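Local coordinates for endoglucanase (Bacillus akibai, PDB 1UWW), which catalyses endohydrolysis of (1->4)-beta-D-glucosidic linkages in cellulose and related glucans, this chain being its family 28 carbohydrate-binding module, specific for non-crystalline cellulose, at residues A[54-59]-A[178-183]; A[100-105]-A[174-179]. All coordinates share one frame; numbering follows the deposited sequence.

Interaction 1 of 2, residues A[54-59]-A[178-183]; sequences SWEFGY and AGRVFV
Trp-55 lays one face of its indole over Val-181, a close CH-pi contact: methyl CG2 sits 3.5 Å from the centroid of the six-membered ring, 17° off its normal. CG of Trp-55 stands between the backbone N and the carbonyl carbon (chi1 66°). Val-183 CG2 approaches Trp-55 CZ3 at 3.9 Å. On the reverse face of the sheet the chemistry is polar. Arg-180 NH1 donates to Ser-54 OG (2.9 Å), which lies practically in the guanidinium plane and also rests over the Phe-182 ring, toward its rim. Ser-54 OG in turn donates to Val-181 O (2.8 Å), which receives Trp-55 N from the opposite face of its plane. Glu-56 CG lies over one face of the guanidinium, while Glu-56 OE1 makes only a long salt bridge to Arg-180 NH2 (3.7 Å). One water joins Arg-180 NH1 to Ser-54 O; a second accepts from NH2 and donates weakly to Glu-56 OE2. Paired backbone bonds at Trp-55/Val-181 and Phe-57/Gly-179 hold the antiparallel strands together, Val-181 N to Trp-55 O at 2.9 Å. Trp-55 also meets Phe-170 and Trp-32 of the other sheet edge-to-face, in the beta-jelly-roll sandwich of family 17 and 28 carbohydrate-binding modules.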
ATOM      1  N   SER A  54     -23.096  -1.007   3.217  1.00 18.03           N
ATOM      2  CA  SER A  54     -23.028  -1.347   1.791  1.00 18.00           C
ATOM      3  C   SER A  54     -23.177  -0.152   0.868  1.00 17.23           C
ATOM      4  O   SER A  54     -23.864   0.812   1.191  1.00 17.90           O
ATOM      5  CB  SER A  54     -24.089  -2.425   1.504  1.00 18.95           C
ATOM      6  OG  SER A  54     -23.999  -2.969   0.214  1.00 18.12           O
ATOM      7  N   TRP A  55     -22.485  -0.221  -0.262  1.00 17.76           N
ATOM      8  CA  TRP A  55     -22.679   0.744  -1.350  1.00 17.07           C
ATOM      9  C   TRP A  55     -22.369   0.017  -2.649  1.00 17.50           C
ATOM     10  O   TRP A  55     -21.758  -1.035  -2.656  1.00 17.18           O
ATOM     11  CB  TRP A  55     -21.822   2.003  -1.139  1.00 17.67           C
ATOM     12  CG  TRP A  55     -20.344   1.788  -1.216  1.00 17.86           C
ATOM     13  CD1 TRP A  55     -19.549   2.040  -2.295  1.00 18.43           C
ATOM     14  CD2 TRP A  55     -19.462   1.310  -0.172  1.00 17.79           C
ATOM     15  NE1 TRP A  55     -18.243   1.726  -1.998  1.00 17.37           N
ATOM     16  CE2 TRP A  55     -18.160   1.292  -0.702  1.00 18.57           C
ATOM     17  CE3 TRP A  55     -19.649   0.881   1.145  1.00 17.74           C
ATOM     18  CZ2 TRP A  55     -17.045   0.889   0.048  1.00 17.62           C
ATOM     19  CZ3 TRP A  55     -18.533   0.464   1.881  1.00 17.02           C
ATOM     20  CH2 TRP A  55     -17.264   0.474   1.325  1.00 17.77           C
ATOM     21  N   GLU A  56     -22.751   0.612  -3.770  1.00 18.54           N
ATOM     22  CA  GLU A  56     -22.387   0.095  -5.075  1.00 20.26           C
ATOM     23  C   GLU A  56     -21.775   1.189  -5.932  1.00 19.85           C
ATOM     24  O   GLU A  56     -22.074   2.365  -5.783  1.00 22.30           O
ATOM     25  CB  GLU A  56     -23.523  -0.648  -5.765  1.00 23.77           C
ATOM     26  CG  GLU A  56     -24.801   0.054  -6.025  1.00 27.87           C
ATOM     27  CD  GLU A  56     -25.768  -0.858  -6.820  1.00 31.38           C
ATOM     28  OE1 GLU A  56     -25.654  -2.125  -6.790  1.00 34.00           O
ATOM     29  OE2 GLU A  56     -26.639  -0.310  -7.480  1.00 35.64           O
ATOM     30  N   PHE A  57     -20.873   0.778  -6.791  1.00 19.14           N
ATOM     31  CA  PHE A  57     -20.122   1.707  -7.625  1.00 18.93           C
ATOM     32  C   PHE A  57     -19.330   0.911  -8.641  1.00 19.52           C
ATOM     33  O   PHE A  57     -19.212  -0.292  -8.555  1.00 17.96           O
ATOM     34  CB  PHE A  57     -19.158   2.568  -6.780  1.00 19.65           C
ATOM     35  CG  PHE A  57     -17.921   1.822  -6.336  1.00 19.93           C
ATOM     36  CD1 PHE A  57     -17.973   0.847  -5.333  1.00 20.94           C
ATOM     37  CD2 PHE A  57     -16.706   2.019  -6.980  1.00 21.33           C
ATOM     38  CE1 PHE A  57     -16.834   0.152  -4.978  1.00 22.16           C
ATOM     39  CE2 PHE A  57     -15.608   1.285  -6.626  1.00 22.21           C
ATOM     40  CZ  PHE A  57     -15.682   0.370  -5.633  1.00 20.63           C
ATOM     41  N   GLY A  58     -18.771   1.616  -9.621  1.00 19.51           N
ATOM     42  CA  GLY A  58     -17.742   1.057 -10.465  1.00 19.80           C
ATOM     43  C   GLY A  58     -16.670   2.078 -10.727  1.00 18.75           C
ATOM     44  O   GLY A  58     -16.986   3.246 -10.903  1.00 20.46           O
ATOM     45  N   TYR A  59     -15.432   1.631 -10.815  1.00 18.98           N
ATOM     46  CA  TYR A  59     -14.346   2.514 -11.199  1.00 19.37           C
ATOM     47  C   TYR A  59     -14.432   2.919 -12.675  1.00 20.92           C
ATOM     48  O   TYR A  59     -14.897   2.139 -13.501  1.00 20.75           O
ATOM     49  CB  TYR A  59     -12.997   1.845 -10.953  1.00 19.48           C
ATOM     50  CG  TYR A  59     -12.659   1.531  -9.489  1.00 18.74           C
ATOM     51  CD1 TYR A  59     -12.481   2.544  -8.549  1.00 18.71           C
ATOM     52  CD2 TYR A  59     -12.495   0.240  -9.064  1.00 19.78           C
ATOM     53  CE1 TYR A  59     -12.132   2.236  -7.220  1.00 18.58           C
ATOM     54  CE2 TYR A  59     -12.145  -0.058  -7.755  1.00 18.77           C
ATOM     55  CZ  TYR A  59     -11.965   0.938  -6.855  1.00 18.74           C
ATOM     56  OH  TYR A  59     -11.635   0.614  -5.551  1.00 19.36           O
ATOM     57  N   ALA A 178     -17.064  -3.321 -10.945  1.00 16.54           N
ATOM     58  CA  ALA A 178     -18.330  -2.652 -10.720  1.00 16.68           C
ATOM     59  C   ALA A 178     -19.246  -3.625  -9.983  1.00 17.45           C
ATOM     60  O   ALA A 178     -19.281  -4.796 -10.331  1.00 17.36           O
ATOM     61  CB  ALA A 178     -18.972  -2.252 -12.057  1.00 17.37           C
ATOM     62  N   GLY A 179     -19.946  -3.142  -8.977  1.00 16.42           N
ATOM     63  CA  GLY A 179     -20.834  -3.989  -8.193  1.00 17.00           C
ATOM     64  C   GLY A 179     -21.059  -3.442  -6.822  1.00 17.12           C
ATOM     65  O   GLY A 179     -20.842  -2.272  -6.570  1.00 18.41           O
ATOM     66  N   ARG A 180     -21.576  -4.305  -5.946  1.00 16.81           N
ATOM     67  CA  ARG A 180     -21.917  -3.922  -4.579  1.00 16.97           C
ATOM     68  C   ARG A 180     -20.872  -4.495  -3.633  1.00 17.35           C
ATOM     69  O   ARG A 180     -20.380  -5.595  -3.861  1.00 18.14           O
ATOM     70  CB  ARG A 180     -23.327  -4.404  -4.236  1.00 18.02           C
ATOM     71  CG  ARG A 180     -23.759  -4.014  -2.843  1.00 18.17           C
ATOM     72  CD  ARG A 180     -25.235  -4.199  -2.585  1.00 20.21           C
ATOM     73  NE  ARG A 180     -26.043  -3.172  -3.229  1.00 21.98           N
ATOM     74  CZ  ARG A 180     -26.172  -1.928  -2.803  1.00 21.83           C
ATOM     75  NH1 ARG A 180     -25.602  -1.506  -1.684  1.00 20.36           N
ATOM     76  NH2 ARG A 180     -26.916  -1.057  -3.480  1.00 25.55           N
ATOM     77  N   VAL A 181     -20.509  -3.700  -2.630  1.00 17.44           N
ATOM     78  CA  VAL A 181     -19.571  -4.138  -1.608  1.00 18.24           C
ATOM     79  C   VAL A 181     -20.243  -3.955  -0.250  1.00 17.62           C
ATOM     80  O   VAL A 181     -21.213  -3.214  -0.070  1.00 16.83           O
ATOM     81  CB  VAL A 181     -18.206  -3.449  -1.684  1.00 19.41           C
ATOM     82  CG1 VAL A 181     -17.557  -3.654  -3.053  1.00 20.25           C
ATOM     83  CG2 VAL A 181     -18.285  -2.011  -1.330  1.00 18.17           C
ATOM     84  N   PHE A 182     -19.699  -4.675   0.723  1.00 16.85           N
ATOM     85  CA  PHE A 182     -20.282  -4.778   2.067  1.00 16.58           C
ATOM     86  C   PHE A 182     -19.134  -4.822   3.087  1.00 15.68           C
ATOM     87  O   PHE A 182     -18.155  -5.548   2.894  1.00 16.50           O
ATOM     88  CB  PHE A 182     -21.100  -6.061   2.248  1.00 16.79           C
ATOM     89  CG  PHE A 182     -22.138  -6.337   1.166  1.00 18.10           C
ATOM     90  CD1 PHE A 182     -21.766  -6.871  -0.084  1.00 18.33           C
ATOM     91  CD2 PHE A 182     -23.473  -6.136   1.431  1.00 17.78           C
ATOM     92  CE1 PHE A 182     -22.713  -7.157  -1.047  1.00 19.27           C
ATOM     93  CE2 PHE A 182     -24.449  -6.443   0.453  1.00 20.22           C
ATOM     94  CZ  PHE A 182     -24.066  -6.957  -0.755  1.00 18.85           C
ATOM     95  N   VAL A 183     -19.295  -4.094   4.184  1.00 16.15           N
ATOM     96  CA  VAL A 183     -18.339  -4.061   5.302  1.00 16.27           C
ATOM     97  C   VAL A 183     -19.072  -4.437   6.586  1.00 16.28           C
ATOM     98  O   VAL A 183     -20.120  -3.885   6.897  1.00 16.65           O
ATOM     99  CB  VAL A 183     -17.779  -2.622   5.427  1.00 16.60           C
ATOM    100  CG1 VAL A 183     -17.015  -2.392   6.734  1.00 17.74           C
ATOM    101  CG2 VAL A 183     -16.926  -2.263   4.212  1.00 17.49           C
TER
HETATM  102  O   HOH W   1     -26.442   1.162  -0.829  1.00 23.34           O
HETATM  103  O   HOH W   2     -28.833  -1.790  -5.829  1.00 41.04           O

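Interaction 2 of 2, residues A[100-105]-A[174-179]; sequences ATEGAM and ESDFAG
Ala-100 opens the contact by setting CB obliquely against the Phe-177 ring, 4.2 Å from CD1. Thr-101 then grips the Asp-176 carboxylate twice. Thr-101 N reaches the syn lone pair of Asp-176 OD1 at 2.8 Å in an almost straight bond (176°). Thr-101 OG1 donates to Asp-176 OD2 over a short 2.5 Å, 25° out of the carboxylate plane. Asp-176 CG stands between its backbone N and carbonyl carbon (chi1 63°), where the carboxylate meets Thr-101; gripped at both oxygens, it is held against rotation. Glu-102 N adds a weak bond to OD1, but Glu-102 OE2 comes within 4.3 Å of Asp-176 OD2; a water donating to both oxygens probably eases the repulsion of like charges. Glu-102 O, buried without a conventional partner, receives a CA-H...O contact from Ser-175 CA (3.2 Å). Gly-103, at positive phi and without a side chain, lets its CA come to 3.5 Å from Glu-174 O, and Gly-103 N is hydrogen-bonded to Glu-132 OE2 of the second subunit. Ala-104 O touches Ser-175 CB, whose hydroxyl is tied to Asp-172. At Ala-104 the segment enters strand 104-111, flanked by 120-129 and 165-173, while Phe-177 packs on Leu-95 and Pro-97 of strand 88-97 in the other sheet.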
ATOM      1  N   ALA A 100     -15.867  -7.951 -12.813  1.00 20.11           N
ATOM      2  CA  ALA A 100     -14.551  -7.970 -12.178  1.00 20.98           C
ATOM      3  C   ALA A 100     -13.703  -8.982 -12.910  1.00 22.15           C
ATOM      4  O   ALA A 100     -13.829 -10.185 -12.663  1.00 24.62           O
ATOM      5  CB  ALA A 100     -14.653  -8.301 -10.677  1.00 21.84           C
ATOM      6  N   THR A 101     -12.937  -8.512 -13.879  1.00 22.50           N
ATOM      7  CA  THR A 101     -12.158  -9.411 -14.748  1.00 23.40           C
ATOM      8  C   THR A 101     -10.675  -9.152 -14.696  1.00 22.89           C
ATOM      9  O   THR A 101      -9.907  -9.974 -15.207  1.00 25.09           O
ATOM     10  CB  THR A 101     -12.597  -9.324 -16.244  1.00 23.44           C
ATOM     11  OG1 THR A 101     -12.214  -8.080 -16.817  1.00 25.76           O
ATOM     12  CG2 THR A 101     -14.121  -9.387 -16.402  1.00 25.30           C
ATOM     13  N   GLU A 102     -10.243  -8.054 -14.081  1.00 20.97           N
ATOM     14  CA  GLU A 102      -8.816  -7.695 -14.106  1.00 21.56           C
ATOM     15  C   GLU A 102      -8.475  -6.681 -13.021  1.00 20.41           C
ATOM     16  O   GLU A 102      -9.358  -6.057 -12.439  1.00 19.74           O
ATOM     17  CB  GLU A 102      -8.428  -7.147 -15.471  1.00 22.83           C
ATOM     18  CG  GLU A 102      -9.111  -5.870 -15.862  1.00 24.56           C
ATOM     19  CD  GLU A 102      -8.847  -5.538 -17.326  1.00 29.41           C
ATOM     20  OE1 GLU A 102      -8.160  -6.344 -18.004  1.00 33.17           O
ATOM     21  OE2 GLU A 102      -9.304  -4.484 -17.792  1.00 30.57           O
ATOM     22  N   GLY A 103      -7.188  -6.505 -12.778  1.00 19.41           N
ATOM     23  CA  GLY A 103      -6.691  -5.591 -11.792  1.00 18.88           C
ATOM     24  C   GLY A 103      -6.891  -6.047 -10.358  1.00 17.57           C
ATOM     25  O   GLY A 103      -7.034  -7.223 -10.044  1.00 18.42           O
ATOM     26  N   ALA A 104      -6.873  -5.049  -9.491  1.00 17.37           N
ATOM     27  CA  ALA A 104      -6.863  -5.264  -8.056  1.00 17.74           C
ATOM     28  C   ALA A 104      -7.429  -4.045  -7.365  1.00 17.94           C
ATOM     29  O   ALA A 104      -7.693  -3.017  -8.003  1.00 17.87           O
ATOM     30  CB  ALA A 104      -5.430  -5.592  -7.570  1.00 18.36           C
HETATM   31  N   MSE A 105      -7.608  -4.169  -6.059  1.00 17.98           N
HETATM   32  CA  MSE A 105      -8.081  -3.094  -5.195  1.00 18.49           C
HETATM   33  C   MSE A 105      -7.145  -3.056  -3.983  1.00 17.51           C
HETATM   34  O   MSE A 105      -6.926  -4.112  -3.385  1.00 18.58           O
HETATM   35  CB  MSE A 105      -9.490  -3.403  -4.725  1.00 19.88           C
HETATM   36  CG  MSE A 105     -10.086  -2.389  -3.752  1.00 17.45           C
HETATM   37 SE   MSE A 105     -11.846  -2.895  -3.083  1.00 25.48          SE
HETATM   38  CE  MSE A 105     -12.598  -2.328  -4.402  1.00 24.69           C
ATOM     39  N   GLU A 174      -5.818  -0.553 -11.582  1.00 19.76           N
ATOM     40  CA  GLU A 174      -6.037  -0.976 -12.967  1.00 20.74           C
ATOM     41  C   GLU A 174      -7.200  -1.988 -13.133  1.00 20.83           C
ATOM     42  O   GLU A 174      -7.126  -2.922 -13.936  1.00 20.31           O
ATOM     43  CB  GLU A 174      -4.736  -1.551 -13.573  1.00 22.14           C
ATOM     44  CG  GLU A 174      -3.608  -0.533 -13.735  1.00 26.96           C
ATOM     45  CD  GLU A 174      -2.285  -1.136 -14.247  1.00 33.03           C
ATOM     46  OE1 GLU A 174      -2.211  -2.358 -14.568  1.00 38.88           O
ATOM     47  OE2 GLU A 174      -1.292  -0.384 -14.323  1.00 39.18           O
ATOM     48  N   SER A 175      -8.261  -1.823 -12.348  1.00 19.77           N
ATOM     49  CA  SER A 175      -9.349  -2.815 -12.339  1.00 19.11           C
ATOM     50  C   SER A 175     -10.539  -2.321 -13.140  1.00 19.31           C
ATOM     51  O   SER A 175     -10.619  -1.154 -13.495  1.00 20.30           O
ATOM     52  CB  SER A 175      -9.833  -3.116 -10.925  1.00 19.28           C
ATOM     53  OG  SER A 175     -10.766  -2.147 -10.497  1.00 21.11           O
ATOM     54  N   ASP A 176     -11.463  -3.242 -13.408  1.00 18.99           N
ATOM     55  CA  ASP A 176     -12.739  -2.903 -14.024  1.00 19.33           C
ATOM     56  C   ASP A 176     -13.893  -3.206 -13.086  1.00 18.76           C
ATOM     57  O   ASP A 176     -15.044  -3.400 -13.519  1.00 19.57           O
ATOM     58  CB  ASP A 176     -12.874  -3.601 -15.376  1.00 19.75           C
ATOM     59  CG  ASP A 176     -12.893  -5.091 -15.288  1.00 21.03           C
ATOM     60  OD1 ASP A 176     -12.687  -5.706 -14.208  1.00 21.70           O
ATOM     61  OD2 ASP A 176     -13.124  -5.784 -16.330  1.00 23.56           O
ATOM     62  N   PHE A 177     -13.619  -3.227 -11.788  1.00 17.96           N
ATOM     63  CA  PHE A 177     -14.646  -3.572 -10.834  1.00 17.60           C
ATOM     64  C   PHE A 177     -15.884  -2.676 -10.935  1.00 17.09           C
ATOM     65  O   PHE A 177     -15.798  -1.447 -10.957  1.00 17.83           O
ATOM     66  CB  PHE A 177     -14.118  -3.492  -9.375  1.00 18.11           C
ATOM     67  CG  PHE A 177     -15.197  -3.811  -8.378  1.00 18.63           C
ATOM     68  CD1 PHE A 177     -15.532  -5.116  -8.088  1.00 18.43           C
ATOM     69  CD2 PHE A 177     -15.940  -2.814  -7.805  1.00 17.46           C
ATOM     70  CE1 PHE A 177     -16.571  -5.417  -7.218  1.00 20.23           C
ATOM     71  CE2 PHE A 177     -16.991  -3.112  -6.939  1.00 18.67           C
ATOM     72  CZ  PHE A 177     -17.294  -4.395  -6.644  1.00 19.30           C
ATOM     73  N   ALA A 178     -17.064  -3.321 -10.945  1.00 16.54           N
ATOM     74  CA  ALA A 178     -18.330  -2.652 -10.720  1.00 16.68           C
ATOM     75  C   ALA A 178     -19.246  -3.625  -9.983  1.00 17.45           C
ATOM     76  O   ALA A 178     -19.281  -4.796 -10.331  1.00 17.36           O
ATOM     77  CB  ALA A 178     -18.972  -2.252 -12.057  1.00 17.37           C
ATOM     78  N   GLY A 179     -19.946  -3.142  -8.977  1.00 16.42           N
ATOM     79  CA  GLY A 179     -20.834  -3.989  -8.193  1.00 17.00           C
ATOM     80  C   GLY A 179     -21.059  -3.442  -6.822  1.00 17.12           C
ATOM     81  O   GLY A 179     -20.842  -2.272  -6.570  1.00 18.41           O
TER
HETATM   82  O   HOH W   3     -11.991  -4.837 -18.525  1.00 26.59           O
HETATM   83  O   HOH W   4      -9.067  -2.375 -16.121  1.00 32.09           O

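In the fold
Both contacts use the run 174-183, whose Ala-178 and Gly-179 they share, and their centres lie about 11 Å apart on one side of the module. Along the chain come 54-59, then 100-105, and last this common partner, so distant parts of the sequence meet on one late passage. Interaction 1 joins neighbouring strands 50-58 and 180-189 of the six-stranded sheet; interaction 2 pairs two crossings between sheets, from 88-97 to 104-111 and from 165-173 to 180-189. Tyr-59 links them, its N probably hydrogen-bonded to Phe-177 O, and Phe-57 packs against the Phe-177 ring. The pair thus exemplifies how a beta-sandwich unites pairing within a sheet and connections between sheets in one domain.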